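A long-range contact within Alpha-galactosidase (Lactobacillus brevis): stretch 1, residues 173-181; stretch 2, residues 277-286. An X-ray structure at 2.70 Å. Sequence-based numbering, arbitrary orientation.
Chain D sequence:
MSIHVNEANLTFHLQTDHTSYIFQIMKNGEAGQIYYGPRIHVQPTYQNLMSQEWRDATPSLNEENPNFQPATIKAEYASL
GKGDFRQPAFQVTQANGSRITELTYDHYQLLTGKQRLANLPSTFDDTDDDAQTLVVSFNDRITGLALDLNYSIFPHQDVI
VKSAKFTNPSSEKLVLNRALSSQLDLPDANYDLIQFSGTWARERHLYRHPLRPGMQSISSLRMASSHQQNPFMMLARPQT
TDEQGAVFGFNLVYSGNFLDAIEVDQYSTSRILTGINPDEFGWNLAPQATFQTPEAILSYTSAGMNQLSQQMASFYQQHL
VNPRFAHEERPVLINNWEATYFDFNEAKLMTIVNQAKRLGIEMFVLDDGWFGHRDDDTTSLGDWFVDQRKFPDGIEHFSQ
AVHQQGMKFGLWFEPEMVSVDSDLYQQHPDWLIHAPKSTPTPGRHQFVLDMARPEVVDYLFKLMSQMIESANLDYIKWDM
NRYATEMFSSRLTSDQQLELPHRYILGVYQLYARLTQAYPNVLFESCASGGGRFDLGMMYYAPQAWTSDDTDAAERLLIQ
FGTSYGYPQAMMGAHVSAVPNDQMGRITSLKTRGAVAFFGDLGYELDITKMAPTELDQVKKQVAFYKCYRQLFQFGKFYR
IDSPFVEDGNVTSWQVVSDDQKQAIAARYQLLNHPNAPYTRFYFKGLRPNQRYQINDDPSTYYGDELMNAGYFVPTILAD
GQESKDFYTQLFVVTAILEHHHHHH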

ATOM      1  N   LYS D 173     -21.362  40.709 -29.421  1.00 58.79           N
ATOM      2  CA  LYS D 173     -21.339  39.249 -29.353  1.00 59.61           C
ATOM      3  C   LYS D 173     -20.366  38.783 -28.276  1.00 56.44           C
ATOM      4  O   LYS D 173     -19.282  39.362 -28.119  1.00 57.34           O
ATOM      5  CB  LYS D 173     -20.928  38.648 -30.698  1.00 65.96           C
ATOM      6  CG  LYS D 173     -21.795  39.070 -31.875  1.00 73.74           C
ATOM      7  CD  LYS D 173     -21.300  38.436 -33.169  1.00 81.06           C
ATOM      8  CE  LYS D 173     -19.833  38.775 -33.432  1.00 88.38           C
ATOM      9  NZ  LYS D 173     -19.331  38.190 -34.715  1.00 95.22           N
ATOM     10  N   LEU D 174     -20.766  37.755 -27.525  1.00 48.74           N
ATOM     11  CA  LEU D 174     -19.889  37.109 -26.546  1.00 45.85           C
ATOM     12  C   LEU D 174     -19.792  35.608 -26.833  1.00 45.01           C
ATOM     13  O   LEU D 174     -20.774  34.993 -27.253  1.00 44.01           O
ATOM     14  CB  LEU D 174     -20.397  37.332 -25.126  1.00 42.56           C
ATOM     15  CG  LEU D 174     -20.362  38.736 -24.525  1.00 44.40           C
ATOM     16  CD1 LEU D 174     -21.148  38.724 -23.239  1.00 39.91           C
ATOM     17  CD2 LEU D 174     -18.931  39.237 -24.295  1.00 40.84           C
ATOM     18  N   VAL D 175     -18.615  35.019 -26.626  1.00 39.98           N
ATOM     19  CA  VAL D 175     -18.466  33.579 -26.835  1.00 42.02           C
ATOM     20  C   VAL D 175     -18.168  32.848 -25.528  1.00 41.38           C
ATOM     21  O   VAL D 175     -17.304  33.278 -24.771  1.00 41.75           O
ATOM     22  CB  VAL D 175     -17.373  33.258 -27.873  1.00 43.53           C
ATOM     23  CG1 VAL D 175     -17.342  31.766 -28.146  1.00 38.35           C
ATOM     24  CG2 VAL D 175     -17.638  34.020 -29.161  1.00 40.20           C
ATOM     25  N   LEU D 176     -18.905  31.770 -25.246  1.00 40.01           N
ATOM     26  CA  LEU D 176     -18.600  30.932 -24.086  1.00 38.75           C
ATOM     27  C   LEU D 176     -17.679  29.804 -24.501  1.00 39.42           C
ATOM     28  O   LEU D 176     -18.113  28.889 -25.215  1.00 38.86           O
ATOM     29  CB  LEU D 176     -19.856  30.304 -23.510  1.00 35.88           C
ATOM     30  CG  LEU D 176     -20.897  31.218 -22.902  1.00 37.41           C
ATOM     31  CD1 LEU D 176     -21.989  30.358 -22.354  1.00 37.74           C
ATOM     32  CD2 LEU D 176     -20.278  32.045 -21.811  1.00 39.82           C
ATOM     33  N   ASN D 177     -16.423  29.854 -24.054  1.00 34.66           N
ATOM     34  CA  ASN D 177     -15.482  28.783 -24.374  1.00 37.81           C
ATOM     35  C   ASN D 177     -15.590  27.612 -23.396  1.00 35.73           C
ATOM     36  O   ASN D 177     -15.244  26.474 -23.709  1.00 34.09           O
ATOM     37  CB  ASN D 177     -14.046  29.301 -24.373  1.00 39.24           C
ATOM     38  CG  ASN D 177     -13.884  30.576 -25.159  1.00 36.92           C
ATOM     39  OD1 ASN D 177     -13.797  30.558 -26.382  1.00 38.01           O
ATOM     40  ND2 ASN D 177     -13.819  31.692 -24.453  1.00 35.09           N
ATOM     41  N   ARG D 178     -16.084  27.922 -22.208  1.00 35.79           N
ATOM     42  CA  ARG D 178     -16.154  26.978 -21.117  1.00 34.71           C
ATOM     43  C   ARG D 178     -17.312  27.375 -20.208  1.00 35.80           C
ATOM     44  O   ARG D 178     -17.351  28.497 -19.702  1.00 35.92           O
ATOM     45  CB  ARG D 178     -14.835  27.008 -20.343  1.00 33.14           C
ATOM     46  CG  ARG D 178     -14.813  26.224 -19.061  1.00 34.03           C
ATOM     47  CD  ARG D 178     -13.435  26.343 -18.434  1.00 38.13           C
ATOM     48  NE  ARG D 178     -12.428  25.768 -19.311  1.00 42.22           N
ATOM     49  CZ  ARG D 178     -11.615  24.778 -18.961  1.00 44.41           C
ATOM     50  NH1 ARG D 178     -11.670  24.270 -17.729  1.00 39.20           N
ATOM     51  NH2 ARG D 178     -10.745  24.299 -19.847  1.00 45.91           N
ATOM     52  N   ALA D 179     -18.257  26.461 -20.013  1.00 34.14           N
ATOM     53  CA  ALA D 179     -19.419  26.728 -19.176  1.00 30.96           C
ATOM     54  C   ALA D 179     -19.708  25.534 -18.280  1.00 32.73           C
ATOM     55  O   ALA D 179     -20.705  24.838 -18.474  1.00 29.81           O
ATOM     56  CB  ALA D 179     -20.613  27.029 -20.030  1.00 28.49           C
ATOM     57  N   LEU D 180     -18.837  25.292 -17.299  1.00 32.56           N
ATOM     58  CA  LEU D 180     -19.055  24.185 -16.372  1.00 30.33           C
ATOM     59  C   LEU D 180     -20.332  24.377 -15.568  1.00 31.63           C
ATOM     60  O   LEU D 180     -20.869  25.475 -15.498  1.00 30.60           O
ATOM     61  CB  LEU D 180     -17.870  24.001 -15.439  1.00 30.44           C
ATOM     62  CG  LEU D 180     -16.716  23.088 -15.874  1.00 31.16           C
ATOM     63  CD1 LEU D 180     -16.999  22.407 -17.179  1.00 30.72           C
ATOM     64  CD2 LEU D 180     -15.389  23.843 -15.920  1.00 33.98           C
ATOM     65  N   SER D 181     -20.812  23.300 -14.960  1.00 31.98           N
ATOM     66  CA  SER D 181     -22.064  23.343 -14.226  1.00 29.05           C
ATOM     67  C   SER D 181     -21.873  23.551 -12.747  1.00 31.77           C
ATOM     68  O   SER D 181     -22.765  24.055 -12.076  1.00 35.87           O
ATOM     69  CB  SER D 181     -22.843  22.060 -14.435  1.00 28.10           C
ATOM     70  OG  SER D 181     -23.161  21.933 -15.796  1.00 32.73           O
TER
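Stretch 2, residues 277-286: NPDEFGWNLA

Stretch 2 first packs a loop against the corner of stretch 1 at Asn177 and the residues after it, then pairs with 174-176 as an antiparallel strand. Residues 283-285 are extended and run against 174-176. The angle between their N-to-C directions is 152°, and the two axes approach to 4.8 Å. The register is Leu174 with Leu285, Val175 with Asn284, and Leu176 with Trp283. Before this strand, stretch 2 is loop, with a type II beta turn from Pro278 to Phe281.

Four backbone hydrogen bonds hold the ladder. At the Leu174-Leu285 pair, Leu174 N donates to Leu285 O at 3.2 Å, and Leu285 N donates to Leu174 O at 2.9 Å. At the next hydrogen-bonded pair, Leu176 N donates to Trp283 O at 3.0 Å, and Trp283 N donates to Leu176 O at 2.8 Å. The bond from Leu176 N is nearly straight, with an angle of 176° at the hydrogen. Both pairs are therefore satisfied in N and O alike. Val175 and Asn284 form the non-hydrogen-bonded pair between them; their CA atoms are 4.8 Å apart, and their amides make no bond across this ladder.

Leu176 O has a second, weaker neighbour. Gly282 CA lies 3.2 Å from Leu176 O in a CA-H...O contact, which supplements the amide of Trp283.

The side chains alternate along the strands. Leu174, Leu176, Trp283 and Leu285 point to one face. There Leu176 CB lies 4.2 Å from Trp283 CB, and Leu176 CG lies 4.5 Å from Leu285 CD2. The end of the Trp283 side chain leads away from stretch 1. Val175 and Asn284 point to the other face, where Val175 CG2 is 3.7 Å from Asn284 OD1. This is a packing contact; Asn284 ND2 is hydrogen-bonded elsewhere in the structure.

Past Leu176 the direct ladder ends, and a water takes up carbonyls at the corner. Water 1 lies 2.6 Å from Asn177 O and 2.5 Å from Pro278 O, both as acceptors, and so links the two stretches. Once atoms elsewhere in the structure are counted, it has more acceptors in reach than protons, so not all of these bonds can be made at once. Asn177 O and Phe281 O, 3.4 Å apart, are two acceptors and do not bond to each other. The CA-to-CB bond of Asn177 points away from stretch 2, and its ND2 is satisfied elsewhere.

The rest of the contact is packing around the turn. The end of the Phe281 side chain comes nearer stretch 1 at the corner, with its ring edge near Asn177 O and Arg178 N; CE2 of Phe281 is 4.3 Å from Arg178 N. The same Phe281 CE2 is 4.2 Å from Ala179 CB. The CA-to-CB bond of Pro278 points toward stretch 1. Its CB lies over one face of the Arg178 guanidinium, 3.6 Å from Arg178 NH2, while Arg178 NH1 is hydrogen-bonded elsewhere. Pro278 CD lies 3.9 Å from Leu180 CD1. Together the two stretches bury 625 Å², both sides summed.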

ATOM      1  N   ASN D 277     -18.013  19.099 -21.205  1.00 30.58           N
ATOM      2  CA  ASN D 277     -16.602  19.094 -21.522  1.00 31.96           C
ATOM      3  C   ASN D 277     -16.169  20.362 -22.257  1.00 33.72           C
ATOM      4  O   ASN D 277     -16.582  20.588 -23.390  1.00 35.45           O
ATOM      5  CB  ASN D 277     -16.314  17.867 -22.384  1.00 33.23           C
ATOM      6  CG  ASN D 277     -14.844  17.639 -22.601  1.00 35.56           C
ATOM      7  OD1 ASN D 277     -14.459  16.622 -23.183  1.00 37.49           O
ATOM      8  ND2 ASN D 277     -14.004  18.569 -22.125  1.00 33.12           N
ATOM      9  N   PRO D 278     -15.331  21.195 -21.623  1.00 33.29           N
ATOM     10  CA  PRO D 278     -14.829  22.412 -22.267  1.00 33.97           C
ATOM     11  C   PRO D 278     -14.191  22.157 -23.627  1.00 36.70           C
ATOM     12  O   PRO D 278     -14.177  23.063 -24.450  1.00 38.53           O
ATOM     13  CB  PRO D 278     -13.778  22.915 -21.276  1.00 32.73           C
ATOM     14  CG  PRO D 278     -14.285  22.489 -20.001  1.00 33.89           C
ATOM     15  CD  PRO D 278     -14.920  21.133 -20.217  1.00 31.32           C
ATOM     16  N   ASP D 279     -13.672  20.957 -23.861  1.00 34.86           N
ATOM     17  CA  ASP D 279     -13.132  20.605 -25.165  1.00 33.54           C
ATOM     18  C   ASP D 279     -14.217  20.239 -26.178  1.00 36.58           C
ATOM     19  O   ASP D 279     -15.236  19.611 -25.838  1.00 38.46           O
ATOM     20  CB  ASP D 279     -12.140  19.459 -25.018  1.00 37.00           C
ATOM     21  CG  ASP D 279     -10.781  19.931 -24.531  1.00 43.95           C
ATOM     22  OD1 ASP D 279     -10.219  20.852 -25.170  1.00 47.63           O
ATOM     23  OD2 ASP D 279     -10.274  19.382 -23.524  1.00 44.16           O
ATOM     24  N   GLU D 280     -13.984  20.606 -27.434  1.00 38.73           N
ATOM     25  CA  GLU D 280     -15.014  20.502 -28.474  1.00 37.20           C
ATOM     26  C   GLU D 280     -16.306  21.172 -28.038  1.00 35.91           C
ATOM     27  O   GLU D 280     -17.391  20.643 -28.245  1.00 34.70           O
ATOM     28  CB  GLU D 280     -15.271  19.052 -28.849  1.00 33.89           C
ATOM     29  CG  GLU D 280     -14.034  18.362 -29.393  1.00 41.20           C
ATOM     30  CD  GLU D 280     -13.600  18.908 -30.754  1.00 43.65           C
ATOM     31  OE1 GLU D 280     -14.190  18.472 -31.773  1.00 44.39           O
ATOM     32  OE2 GLU D 280     -12.670  19.756 -30.807  1.00 43.11           O
ATOM     33  N   PHE D 281     -16.174  22.331 -27.404  1.00 34.37           N
ATOM     34  CA  PHE D 281     -17.333  23.120 -27.030  1.00 36.62           C
ATOM     35  C   PHE D 281     -17.076  24.631 -27.065  1.00 39.49           C
ATOM     36  O   PHE D 281     -15.990  25.127 -26.700  1.00 38.69           O
ATOM     37  CB  PHE D 281     -17.872  22.720 -25.668  1.00 33.54           C
ATOM     38  CG  PHE D 281     -18.867  23.697 -25.112  1.00 35.61           C
ATOM     39  CD1 PHE D 281     -20.218  23.549 -25.368  1.00 36.84           C
ATOM     40  CD2 PHE D 281     -18.446  24.765 -24.328  1.00 34.53           C
ATOM     41  CE1 PHE D 281     -21.136  24.455 -24.853  1.00 37.14           C
ATOM     42  CE2 PHE D 281     -19.338  25.669 -23.812  1.00 34.46           C
ATOM     43  CZ  PHE D 281     -20.688  25.522 -24.066  1.00 36.29           C
ATOM     44  N   GLY D 282     -18.102  25.350 -27.502  1.00 35.25           N
ATOM     45  CA  GLY D 282     -18.056  26.789 -27.606  1.00 37.86           C
ATOM     46  C   GLY D 282     -19.462  27.230 -27.958  1.00 42.82           C
ATOM     47  O   GLY D 282     -20.089  26.648 -28.850  1.00 42.95           O
ATOM     48  N   TRP D 283     -19.977  28.239 -27.261  1.00 40.78           N
ATOM     49  CA  TRP D 283     -21.347  28.653 -27.510  1.00 39.56           C
ATOM     50  C   TRP D 283     -21.483  30.134 -27.809  1.00 40.17           C
ATOM     51  O   TRP D 283     -21.231  30.963 -26.933  1.00 41.72           O
ATOM     52  CB  TRP D 283     -22.209  28.299 -26.323  1.00 39.52           C
ATOM     53  CG  TRP D 283     -23.620  28.443 -26.619  1.00 38.38           C
ATOM     54  CD1 TRP D 283     -24.388  29.544 -26.418  1.00 39.72           C
ATOM     55  CD2 TRP D 283     -24.460  27.454 -27.186  1.00 38.86           C
ATOM     56  NE1 TRP D 283     -25.669  29.300 -26.826  1.00 41.75           N
ATOM     57  CE2 TRP D 283     -25.743  28.019 -27.304  1.00 40.06           C
ATOM     58  CE3 TRP D 283     -24.258  26.141 -27.606  1.00 40.92           C
ATOM     59  CZ2 TRP D 283     -26.818  27.321 -27.826  1.00 37.42           C
ATOM     60  CZ3 TRP D 283     -25.329  25.444 -28.129  1.00 39.70           C
ATOM     61  CH2 TRP D 283     -26.592  26.040 -28.239  1.00 40.99           C
ATOM     62  N   ASN D 284     -21.890  30.456 -29.038  1.00 38.87           N
ATOM     63  CA  ASN D 284     -22.100  31.845 -29.455  1.00 40.71           C
ATOM     64  C   ASN D 284     -23.341  32.468 -28.837  1.00 41.06           C
ATOM     65  O   ASN D 284     -24.477  32.077 -29.126  1.00 40.87           O
ATOM     66  CB  ASN D 284     -22.155  31.975 -30.978  1.00 40.91           C
ATOM     67  CG  ASN D 284     -20.855  31.584 -31.642  1.00 42.53           C
ATOM     68  OD1 ASN D 284     -19.860  32.303 -31.561  1.00 42.57           O
ATOM     69  ND2 ASN D 284     -20.855  30.432 -32.308  1.00 42.94           N
ATOM     70  N   LEU D 285     -23.101  33.457 -27.989  1.00 41.66           N
ATOM     71  CA  LEU D 285     -24.144  34.099 -27.211  1.00 44.92           C
ATOM     72  C   LEU D 285     -24.409  35.488 -27.796  1.00 47.71           C
ATOM     73  O   LEU D 285     -23.734  36.472 -27.450  1.00 47.87           O
ATOM     74  CB  LEU D 285     -23.689  34.201 -25.752  1.00 42.95           C
ATOM     75  CG  LEU D 285     -24.680  34.394 -24.609  1.00 41.67           C
ATOM     76  CD1 LEU D 285     -25.688  33.255 -24.559  1.00 40.08           C
ATOM     77  CD2 LEU D 285     -23.910  34.513 -23.304  1.00 36.72           C
ATOM     78  N   ALA D 286     -25.373  35.560 -28.706  1.00 46.37           N
ATOM     79  CA  ALA D 286     -25.737  36.829 -29.310  1.00 48.33           C
ATOM     80  C   ALA D 286     -26.352  37.772 -28.265  1.00 53.21           C
ATOM     81  O   ALA D 286     -26.728  37.346 -27.166  1.00 50.38           O
ATOM     82  CB  ALA D 286     -26.704  36.595 -30.431  1.00 46.91           C
TER
HETATM   83  O   HOH W   1     -13.448  25.315 -25.208  1.00 33.85           O